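Side-chain contacts in cysteine desulfurase (Stenotrophomonas maltophilia, PDB 6WCI), which probably removes sulfur from L-cysteine to leave L-alanine, using pyridoxal 5'-phosphate as its cofactor and passing the sulfur to a carrier: residues T139-H144 with L197-P202; V190-N195 with P226-D231; F33-R38 with K43-F48. All blocks are in the same frame, centred on the assembly; numbering follows the deposited sequence.

Contact 1: T139-H144 with L197-P202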
loop_
_atom_site.group_PDB
_atom_site.type_symbol
_atom_site.label_atom_id
_atom_site.label_comp_id
_atom_site.label_asym_id
_atom_site.label_seq_id
_atom_site.Cartn_x
_atom_site.Cartn_y
_atom_site.Cartn_z
ATOM N N THR B 139 -20.118 -8.213 14.907
ATOM C CA THR B 139 -20.960 -9.370 14.596
ATOM C C THR B 139 -20.134 -10.650 14.535
ATOM O O THR B 139 -18.938 -10.637 14.230
ATOM C CB THR B 139 -21.709 -9.210 13.270
ATOM O OG1 THR B 139 -20.951 -9.813 12.213
ATOM C CG2 THR B 139 -21.964 -7.759 12.950
ATOM N N ARG B 140 -20.808 -11.766 14.823
ATOM C CA ARG B 140 -20.208 -13.095 14.784
ATOM C C ARG B 140 -19.594 -13.440 13.428
ATOM O O ARG B 140 -18.690 -14.281 13.367
ATOM C CB ARG B 140 -21.288 -14.123 15.159
ATOM C CG ARG B 140 -20.900 -15.577 15.023
ATOM C CD ARG B 140 -19.758 -15.934 15.948
ATOM N NE ARG B 140 -20.104 -15.731 17.351
ATOM C CZ ARG B 140 -19.332 -16.111 18.360
ATOM N NH1 ARG B 140 -18.177 -16.721 18.113
ATOM N NH2 ARG B 140 -19.707 -15.878 19.609
ATOM N N MET B 141 -20.047 -12.809 12.344
ATOM C CA MET B 141 -19.651 -13.202 10.999
ATOM C C MET B 141 -18.588 -12.296 10.400
ATOM O O MET B 141 -18.264 -12.448 9.217
ATOM C CB MET B 141 -20.874 -13.237 10.077
ATOM C CG MET B 141 -21.406 -11.866 9.694
ATOM S SD MET B 141 -22.745 -11.953 8.479
ATOM C CE MET B 141 -23.958 -12.966 9.335
ATOM N N GLU B 142 -18.041 -11.361 11.184
ATOM C CA GLU B 142 -17.048 -10.421 10.676
ATOM C C GLU B 142 -15.767 -11.132 10.265
ATOM O O GLU B 142 -15.390 -12.166 10.821
ATOM C CB GLU B 142 -16.705 -9.356 11.725
ATOM C CG GLU B 142 -17.862 -8.422 12.029
ATOM C CD GLU B 142 -18.503 -7.894 10.757
ATOM O OE1 GLU B 142 -17.809 -7.194 9.979
ATOM O OE2 GLU B 142 -19.693 -8.200 10.526
ATOM N N HIS B 143 -15.098 -10.552 9.278
ATOM C CA HIS B 143 -13.774 -10.984 8.879
ATOM C C HIS B 143 -12.769 -10.413 9.874
ATOM O O HIS B 143 -13.032 -9.397 10.524
ATOM C CB HIS B 143 -13.530 -10.508 7.442
ATOM C CG HIS B 143 -12.196 -10.862 6.863
ATOM N ND1 HIS B 143 -11.072 -10.096 7.077
ATOM C CD2 HIS B 143 -11.831 -11.827 5.980
ATOM C CE1 HIS B 143 -10.057 -10.604 6.399
ATOM N NE2 HIS B 143 -10.494 -11.653 5.720
ATOM N N HIS B 144 -11.626 -11.089 10.019
ATOM C CA HIS B 144 -10.591 -10.600 10.926
ATOM C C HIS B 144 -10.271 -9.132 10.703
ATOM O O HIS B 144 -9.927 -8.424 11.655
ATOM C CB HIS B 144 -9.326 -11.432 10.773
ATOM C CG HIS B 144 -9.480 -12.833 11.266
ATOM N ND1 HIS B 144 -8.572 -13.827 10.984
ATOM C CD2 HIS B 144 -10.431 -13.397 12.046
ATOM C CE1 HIS B 144 -8.966 -14.953 11.553
ATOM N NE2 HIS B 144 -10.093 -14.720 12.202
ATOM N N LEU B 197 -20.222 -16.893 4.553
ATOM C CA LEU B 197 -21.629 -17.243 4.414
ATOM C C LEU B 197 -22.248 -16.715 3.127
ATOM O O LEU B 197 -23.234 -17.282 2.654
ATOM C CB LEU B 197 -22.408 -16.691 5.609
ATOM C CG LEU B 197 -21.826 -17.061 6.969
ATOM C CD1 LEU B 197 -22.359 -16.139 8.068
ATOM C CD2 LEU B 197 -22.127 -18.519 7.290
ATOM N N GLY B 198 -21.698 -15.642 2.561
ATOM C CA GLY B 198 -22.341 -14.946 1.471
ATOM C C GLY B 198 -23.489 -14.049 1.878
ATOM O O GLY B 198 -23.993 -13.303 1.027
ATOM N N THR B 199 -23.904 -14.084 3.146
ATOM C CA THR B 199 -25.073 -13.347 3.601
ATOM C C THR B 199 -24.962 -11.870 3.247
ATOM O O THR B 199 -23.898 -11.262 3.373
ATOM C CB THR B 199 -25.238 -13.506 5.121
ATOM O OG1 THR B 199 -25.506 -14.878 5.446
ATOM C CG2 THR B 199 -26.376 -12.648 5.631
ATOM N N VAL B 200 -26.060 -11.303 2.764
ATOM C CA VAL B 200 -26.180 -9.865 2.568
ATOM C C VAL B 200 -26.934 -9.299 3.762
ATOM O O VAL B 200 -28.093 -9.657 3.999
ATOM C CB VAL B 200 -26.901 -9.532 1.252
ATOM C CG1 VAL B 200 -27.066 -8.022 1.127
ATOM C CG2 VAL B 200 -26.140 -10.116 0.043
ATOM N N ASN B 201 -26.274 -8.413 4.525
ATOM C CA ASN B 201 -26.952 -7.889 5.698
ATOM C C ASN B 201 -27.737 -6.628 5.350
ATOM O O ASN B 201 -27.346 -5.872 4.461
ATOM C CB ASN B 201 -25.943 -7.577 6.806
ATOM C CG ASN B 201 -25.428 -8.827 7.493
ATOM O OD1 ASN B 201 -26.127 -9.850 7.564
ATOM N ND2 ASN B 201 -24.202 -8.759 8.003
ATOM N N PRO B 202 -28.860 -6.378 6.025
ATOM C CA PRO B 202 -29.588 -5.119 5.802
ATOM C C PRO B 202 -28.884 -3.934 6.444
ATOM O O PRO B 202 -29.336 -3.407 7.463
ATOM C CB PRO B 202 -30.957 -5.386 6.444
ATOM C CG PRO B 202 -30.696 -6.446 7.466
ATOM C CD PRO B 202 -29.577 -7.294 6.933
#
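Met141 crosses from one loop to the other and touches Leu197, Thr199 and Asn201, joining a turn and a loop that follow the neighbouring parallel strands 135-139 and 185-191 in the seven-stranded mixed sheet of the large domain; this class-V aminotransferase-family enzyme has the fold type I architecture of pyridoxal-phosphate enzymes. Its CG sits between the backbone N and the carbonyl carbon (chi1 73°), and a further bend at chi3 (59°) folds the terminal methyl back. As a result two parts of the thioether chain meet a single leucine methyl: Met141 CE and Met141 CB each lie 3.8 Å from Leu197 CD1. Thr199 contributes its methyl, CG2 lying 4.4 Å from Met141 CE, while its hydroxyl is hydrogen-bonded to Gly170 O.

Asn201 approaches from the far end of the methionine, and its ND2 gives a weak hydrogen bond to Met141 SD at 3.5 Å. The same amide nitrogen also donates to Thr191 O, so this buried NH2 group is shared between a carbonyl oxygen and a thioether sulfur. Beyond the contact, Leu197 is backed by Leu388 and Phe392 of helix 386-392.

The backbone of Met141 is set by a type I beta turn from Thr139 to Glu142, combined with an ST turn in which Met141 N donates to Thr139 OG1 at 3.1 Å. The Glu142 carboxylate folds back toward Thr139; its OE2 also accepts from Thr191 N and its OE1 from Asn146 ND2. The threonine hydroxyl in turn donates to Glu142 OE2 at 2.7 Å, using the anti lone pair of that oxygen.

Contact 2: V190-N195 with P226-D231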
loop_
_atom_site.group_PDB
_atom_site.type_symbol
_atom_site.label_atom_id
_atom_site.label_comp_id
_atom_site.label_asym_id
_atom_site.label_seq_id
_atom_site.Cartn_x
_atom_site.Cartn_y
_atom_site.Cartn_z
ATOM N N VAL B 190 -19.947 -4.190 11.404
ATOM C CA VAL B 190 -20.902 -5.066 10.737
ATOM C C VAL B 190 -20.523 -5.185 9.266
ATOM O O VAL B 190 -20.300 -4.174 8.589
ATOM C CB VAL B 190 -22.349 -4.553 10.900
ATOM C CG1 VAL B 190 -22.453 -3.069 10.514
ATOM C CG2 VAL B 190 -23.321 -5.409 10.087
ATOM N N THR B 191 -20.449 -6.416 8.771
ATOM C CA THR B 191 -20.116 -6.621 7.372
ATOM C C THR B 191 -21.339 -6.421 6.483
ATOM O O THR B 191 -22.482 -6.665 6.885
ATOM C CB THR B 191 -19.531 -8.013 7.140
ATOM O OG1 THR B 191 -19.055 -8.095 5.795
ATOM C CG2 THR B 191 -20.580 -9.093 7.350
ATOM N N HIS B 192 -21.088 -5.932 5.270
ATOM C CA HIS B 192 -22.166 -5.814 4.301
ATOM C C HIS B 192 -22.457 -7.172 3.689
ATOM O O HIS B 192 -23.619 -7.597 3.612
ATOM C CB HIS B 192 -21.808 -4.791 3.228
ATOM C CG HIS B 192 -22.956 -4.384 2.363
ATOM N ND1 HIS B 192 -22.872 -3.348 1.457
ATOM C CD2 HIS B 192 -24.214 -4.879 2.255
ATOM C CE1 HIS B 192 -24.030 -3.214 0.839
ATOM N NE2 HIS B 192 -24.863 -4.130 1.305
ATOM N N VAL B 193 -21.404 -7.888 3.303
ATOM C CA VAL B 193 -21.519 -9.231 2.748
ATOM C C VAL B 193 -20.445 -10.113 3.370
ATOM O O VAL B 193 -19.265 -9.746 3.387
ATOM C CB VAL B 193 -21.398 -9.229 1.215
ATOM C CG1 VAL B 193 -21.506 -10.650 0.675
ATOM C CG2 VAL B 193 -22.478 -8.351 0.606
ATOM N N SER B 194 -20.855 -11.270 3.883
ATOM C CA SER B 194 -19.946 -12.197 4.542
ATOM C C SER B 194 -19.130 -12.966 3.509
ATOM O O SER B 194 -19.689 -13.528 2.559
ATOM C CB SER B 194 -20.744 -13.161 5.430
ATOM O OG SER B 194 -20.014 -14.344 5.717
ATOM N N ASN B 195 -17.806 -12.999 3.702
ATOM C CA ASN B 195 -16.917 -13.719 2.798
ATOM C C ASN B 195 -17.007 -15.231 2.952
ATOM O O ASN B 195 -16.453 -15.953 2.116
ATOM C CB ASN B 195 -15.465 -13.294 3.020
ATOM C CG ASN B 195 -14.935 -13.750 4.357
ATOM O OD1 ASN B 195 -15.525 -13.456 5.400
ATOM N ND2 ASN B 195 -13.838 -14.499 4.336
ATOM N N PRO B 226 -17.999 -5.723 -5.280
ATOM C CA PRO B 226 -17.772 -6.469 -6.528
ATOM C C PRO B 226 -18.963 -7.278 -7.009
ATOM O O PRO B 226 -18.943 -7.728 -8.162
ATOM C CB PRO B 226 -16.593 -7.390 -6.190
ATOM C CG PRO B 226 -16.581 -7.512 -4.732
ATOM C CD PRO B 226 -17.279 -6.345 -4.147
ATOM N N HIS B 227 -20.003 -7.454 -6.190
ATOM C CA HIS B 227 -21.091 -8.370 -6.503
ATOM C C HIS B 227 -22.461 -7.713 -6.604
ATOM O O HIS B 227 -23.399 -8.359 -7.091
ATOM C CB HIS B 227 -21.152 -9.495 -5.456
ATOM C CG HIS B 227 -19.885 -10.284 -5.353
ATOM N ND1 HIS B 227 -19.518 -11.228 -6.289
ATOM C CD2 HIS B 227 -18.889 -10.255 -4.436
ATOM C CE1 HIS B 227 -18.357 -11.755 -5.945
ATOM N NE2 HIS B 227 -17.954 -11.183 -4.824
ATOM N N ARG B 228 -22.606 -6.462 -6.174
ATOM C CA ARG B 228 -23.887 -5.779 -6.242
ATOM C C ARG B 228 -23.654 -4.281 -6.323
ATOM O O ARG B 228 -22.573 -3.782 -5.990
ATOM C CB ARG B 228 -24.753 -6.100 -5.027
ATOM C CG ARG B 228 -24.167 -5.535 -3.748
ATOM C CD ARG B 228 -24.746 -6.217 -2.526
ATOM N NE ARG B 228 -26.144 -5.866 -2.320
ATOM C CZ ARG B 228 -27.170 -6.665 -2.583
ATOM N NH1 ARG B 228 -26.965 -7.882 -3.074
ATOM N NH2 ARG B 228 -28.403 -6.244 -2.351
ATOM N N LYS B 229 -24.683 -3.564 -6.766
ATOM C CA LYS B 229 -24.619 -2.111 -6.751
ATOM C C LYS B 229 -24.738 -1.627 -5.320
ATOM O O LYS B 229 -25.679 -1.989 -4.611
ATOM C CB LYS B 229 -25.711 -1.482 -7.610
ATOM C CG LYS B 229 -25.561 0.039 -7.645
ATOM C CD LYS B 229 -26.328 0.710 -8.766
ATOM C CE LYS B 229 -25.993 2.198 -8.836
ATOM N NZ LYS B 229 -26.218 2.912 -7.538
ATOM N N VAL B 230 -23.775 -0.826 -4.888
ATOM C CA VAL B 230 -23.815 -0.221 -3.568
ATOM C C VAL B 230 -23.845 1.287 -3.749
ATOM O O VAL B 230 -22.927 1.872 -4.341
ATOM C CB VAL B 230 -22.635 -0.656 -2.684
ATOM C CG1 VAL B 230 -22.804 -0.080 -1.285
ATOM C CG2 VAL B 230 -22.554 -2.173 -2.614
ATOM N N ASP B 231 -24.928 1.901 -3.282
ATOM C CA ASP B 231 -25.022 3.341 -3.067
ATOM C C ASP B 231 -24.593 3.570 -1.626
ATOM O O ASP B 231 -25.398 3.477 -0.696
ATOM C CB ASP B 231 -26.445 3.821 -3.340
ATOM C CG ASP B 231 -26.636 5.307 -3.082
ATOM O OD1 ASP B 231 -25.760 5.945 -2.462
ATOM O OD2 ASP B 231 -27.684 5.844 -3.505
#
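His192 and Val230 reach toward each other from their respective loops, and the imidazole atom CE1 fits against both valine methyls. Val230 CG1, 4.0 Å from His192 CE1, lies in the ring plane at its edge, whereas Val230 CG2, 3.9 Å from the same carbon, meets the ring obliquely. The histidine swings across because its CG is anti to the backbone N (chi1 -168°). Its ND1 is hydrogen-bonded to Tyr240 OH, which helps to set the rotation of the ring.

Arg228 rises beside this pair on a kinked chain: chi1 of 67° and chi3 of -70° bring the aliphatic part toward Val193, whose CG2 is 4.4 Å from Arg228 CD. The guanidinium then stands oblique to the imidazole, with Arg228 NE 4.2 Å from His192 NE2, a proximity without a bond. Its NH2 forms a salt bridge with Glu350, and this negative partner would be expected to offset the effect of the arginine charge on the histidine. The contact is sparse, without a hydrogen bond across it: three buried residues meet a partly exposed arginine.

His192 follows the end of strand 185-191, a parallel strand in the seven-stranded sheet of the fold type I large domain, beside strand 216-220, with Val219 against His192 and Tyr240 supplied by strand 239-243. On the other segment, His227 ND1 is bonded to Glu325 of helix 318-336, and Asp231 caps helix 232-235 through Ala234 N.

Contact 3: F33-R38 with K43-F48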
loop_
_atom_site.group_PDB
_atom_site.type_symbol
_atom_site.label_atom_id
_atom_site.label_comp_id
_atom_site.label_asym_id
_atom_site.label_seq_id
_atom_site.Cartn_x
_atom_site.Cartn_y
_atom_site.Cartn_z
ATOM N N PHE B 33 -11.003 -11.321 -19.861
ATOM C CA PHE B 33 -10.172 -11.760 -18.745
ATOM C C PHE B 33 -9.156 -12.778 -19.243
ATOM O O PHE B 33 -9.456 -13.976 -19.308
ATOM C CB PHE B 33 -11.050 -12.357 -17.639
ATOM C CG PHE B 33 -11.971 -11.349 -16.994
ATOM C CD1 PHE B 33 -13.166 -10.985 -17.605
ATOM C CD2 PHE B 33 -11.637 -10.763 -15.777
ATOM C CE1 PHE B 33 -14.020 -10.049 -17.011
ATOM C CE2 PHE B 33 -12.483 -9.831 -15.166
ATOM C CZ PHE B 33 -13.674 -9.472 -15.781
ATOM N N PRO B 34 -7.935 -12.357 -19.589
ATOM C CA PRO B 34 -7.030 -13.274 -20.300
ATOM C C PRO B 34 -6.579 -14.466 -19.475
ATOM O O PRO B 34 -6.296 -15.517 -20.059
ATOM C CB PRO B 34 -5.849 -12.371 -20.688
ATOM C CG PRO B 34 -5.872 -11.256 -19.684
ATOM C CD PRO B 34 -7.334 -11.028 -19.379
ATOM N N LEU B 35 -6.543 -14.362 -18.141
ATOM C CA LEU B 35 -6.043 -15.469 -17.324
ATOM C C LEU B 35 -6.930 -16.707 -17.426
ATOM O O LEU B 35 -6.424 -17.835 -17.368
ATOM C CB LEU B 35 -5.912 -15.030 -15.865
ATOM C CG LEU B 35 -5.432 -16.062 -14.829
ATOM C CD1 LEU B 35 -4.631 -15.372 -13.750
ATOM C CD2 LEU B 35 -6.592 -16.870 -14.191
ATOM N N LEU B 36 -8.247 -16.523 -17.564
ATOM C CA LEU B 36 -9.170 -17.652 -17.636
ATOM C C LEU B 36 -8.862 -18.602 -18.792
ATOM O O LEU B 36 -9.423 -19.701 -18.825
ATOM C CB LEU B 36 -10.612 -17.131 -17.742
ATOM C CG LEU B 36 -11.010 -16.124 -16.647
ATOM C CD1 LEU B 36 -12.432 -15.604 -16.829
ATOM C CD2 LEU B 36 -10.849 -16.726 -15.268
ATOM N N MET B 37 -7.984 -18.217 -19.725
ATOM C CA MET B 37 -7.616 -19.062 -20.856
ATOM C C MET B 37 -6.599 -20.136 -20.480
ATOM O O MET B 37 -6.469 -21.126 -21.209
ATOM C CB MET B 37 -7.066 -18.191 -21.998
ATOM C CG MET B 37 -6.985 -18.871 -23.359
ATOM S SD MET B 37 -6.627 -17.738 -24.729
ATOM C CE MET B 37 -8.106 -16.722 -24.694
ATOM N N ARG B 38 -5.929 -20.007 -19.335
ATOM C CA ARG B 38 -4.813 -20.898 -19.043
ATOM C C ARG B 38 -5.283 -22.266 -18.558
ATOM O O ARG B 38 -6.433 -22.463 -18.154
ATOM C CB ARG B 38 -3.891 -20.304 -17.988
ATOM C CG ARG B 38 -4.518 -20.203 -16.598
ATOM C CD ARG B 38 -3.443 -20.089 -15.525
ATOM N NE ARG B 38 -2.713 -21.347 -15.365
ATOM C CZ ARG B 38 -1.675 -21.500 -14.551
ATOM N NH1 ARG B 38 -1.236 -20.462 -13.838
ATOM N NH2 ARG B 38 -1.075 -22.683 -14.449
ATOM N N LYS B 43 -5.449 -29.506 -17.497
ATOM C CA LYS B 43 -6.890 -29.368 -17.553
ATOM C C LYS B 43 -7.261 -27.893 -17.607
ATOM O O LYS B 43 -6.468 -27.033 -17.214
ATOM C CB LYS B 43 -7.529 -30.031 -16.329
ATOM C CG LYS B 43 -7.338 -31.544 -16.312
ATOM C CD LYS B 43 -7.652 -32.144 -14.958
ATOM C CE LYS B 43 -7.767 -33.652 -15.036
ATOM N NZ LYS B 43 -8.991 -34.070 -15.786
ATOM N N PRO B 44 -8.442 -27.558 -18.124
ATOM C CA PRO B 44 -8.873 -26.154 -18.101
ATOM C C PRO B 44 -8.965 -25.634 -16.672
ATOM O O PRO B 44 -9.297 -26.373 -15.748
ATOM C CB PRO B 44 -10.248 -26.192 -18.773
ATOM C CG PRO B 44 -10.187 -27.424 -19.686
ATOM C CD PRO B 44 -9.320 -28.410 -18.950
ATOM N N LEU B 45 -8.637 -24.353 -16.489
ATOM C CA LEU B 45 -8.768 -23.731 -15.177
ATOM C C LEU B 45 -10.223 -23.383 -14.890
ATOM O O LEU B 45 -10.904 -22.782 -15.724
ATOM C CB LEU B 45 -7.912 -22.467 -15.087
ATOM C CG LEU B 45 -8.178 -21.627 -13.842
ATOM C CD1 LEU B 45 -7.812 -22.396 -12.594
ATOM C CD2 LEU B 45 -7.392 -20.297 -13.927
ATOM N N VAL B 46 -10.695 -23.751 -13.706
ATOM C CA VAL B 46 -12.012 -23.355 -13.222
ATOM C C VAL B 46 -11.768 -22.606 -11.921
ATOM O O VAL B 46 -11.572 -23.222 -10.866
ATOM C CB VAL B 46 -12.948 -24.551 -13.013
ATOM C CG1 VAL B 46 -14.269 -24.085 -12.442
ATOM C CG2 VAL B 46 -13.168 -25.304 -14.325
ATOM N N TYR B 47 -11.772 -21.274 -11.989
ATOM C CA TYR B 47 -11.373 -20.437 -10.861
ATOM C C TYR B 47 -12.604 -20.103 -10.029
ATOM O O TYR B 47 -13.349 -19.172 -10.338
ATOM C CB TYR B 47 -10.666 -19.174 -11.341
ATOM C CG TYR B 47 -10.117 -18.348 -10.198
ATOM C CD1 TYR B 47 -8.916 -18.686 -9.590
ATOM C CD2 TYR B 47 -10.810 -17.245 -9.709
ATOM C CE1 TYR B 47 -8.409 -17.941 -8.536
ATOM C CE2 TYR B 47 -10.299 -16.479 -8.650
ATOM C CZ TYR B 47 -9.103 -16.845 -8.072
ATOM O OH TYR B 47 -8.593 -16.127 -7.007
ATOM N N PHE B 48 -12.819 -20.865 -8.968
ATOM C CA PHE B 48 -13.944 -20.663 -8.057
ATOM C C PHE B 48 -13.444 -20.148 -6.712
ATOM O O PHE B 48 -13.981 -20.495 -5.658
ATOM C CB PHE B 48 -14.753 -21.948 -7.880
ATOM C CG PHE B 48 -15.698 -22.265 -9.037
ATOM C CD1 PHE B 48 -15.756 -21.460 -10.167
ATOM C CD2 PHE B 48 -16.530 -23.371 -8.976
ATOM C CE1 PHE B 48 -16.629 -21.765 -11.215
ATOM C CE2 PHE B 48 -17.404 -23.679 -10.012
ATOM C CZ PHE B 48 -17.452 -22.877 -11.132
HETATM O O HOH W 1 -11.107 -20.417 -16.837
HETATM O O HOH W 2 -8.781 -23.076 -19.161
#
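Leu45 packs into the corner formed by Leu35 and Arg38, where a short 3-10 turn (35-37) leads into the beta-hairpin of strands 39-40 and 43-47 at one margin of the six-stranded mixed sheet. The close packing centres on one methyl. Leu45 CD2 lies 3.5 Å from Leu35 CD2 and 3.9 Å from Arg38 CG, so that it touches both an apolar side chain and the aliphatic root of a charged one. Leu45 extends this way with its CG anti to the backbone N (chi1 170°), while the arginine starts with CG between its backbone N and carbonyl carbon (chi1 68°). The leucine also sits close to the arginine backbone, Leu45 CB being 3.4 Å from Arg38 O.

The second subunit covers this apolar group: its Leu82 packs on both Arg38 and Leu45, and its Arg70 packs on Leu35. The polar end of Arg38 is directed to the same partner, NH1 being hydrogen-bonded to the carbonyl oxygen of Arg70 of the second subunit. The contact is therefore part of the dimer interface.

Against this, the polar side is looser and water-mediated. Leu45 N donates to Arg38 O over 3.3 Å, but the bond is weak and bent (146° at the hydrogen). One water lies 2.7 Å from Leu36 O and 2.6 Å from Leu45 O, close to both carbonyls. A second water shares the Leu45 N-H with Arg38 O and bridges the ends of the weak bond, accepting from Leu45 N at 3.0 Å and donating to Arg38 O at 2.6 Å.

Contacts 1 and 2 interlock, with centres 10 Å apart and segments that alternate along the chain. They are tied by the Glu142 to Thr191 bond, 2.6 Å between OE2 and N, and probably by Asn201 N to His192 O (2.9 Å). Contact 3 stands apart, centred 29 Å from contact 1 and 25 Å from contact 2, touching neither. Contact 1 reaches the active site through its own segment: His144 ND1 is hydrogen-bonded to OD of the oxidised Cys384, probably the family's sulfur-accepting cysteine, which follows strand 376-381, the neighbour of strand 43-47. Tyr240, beside contact 2, lies on the strand preceding Lys246, which carries the pyridoxal phosphate. Contacts 1 and 3 both meet the second subunit.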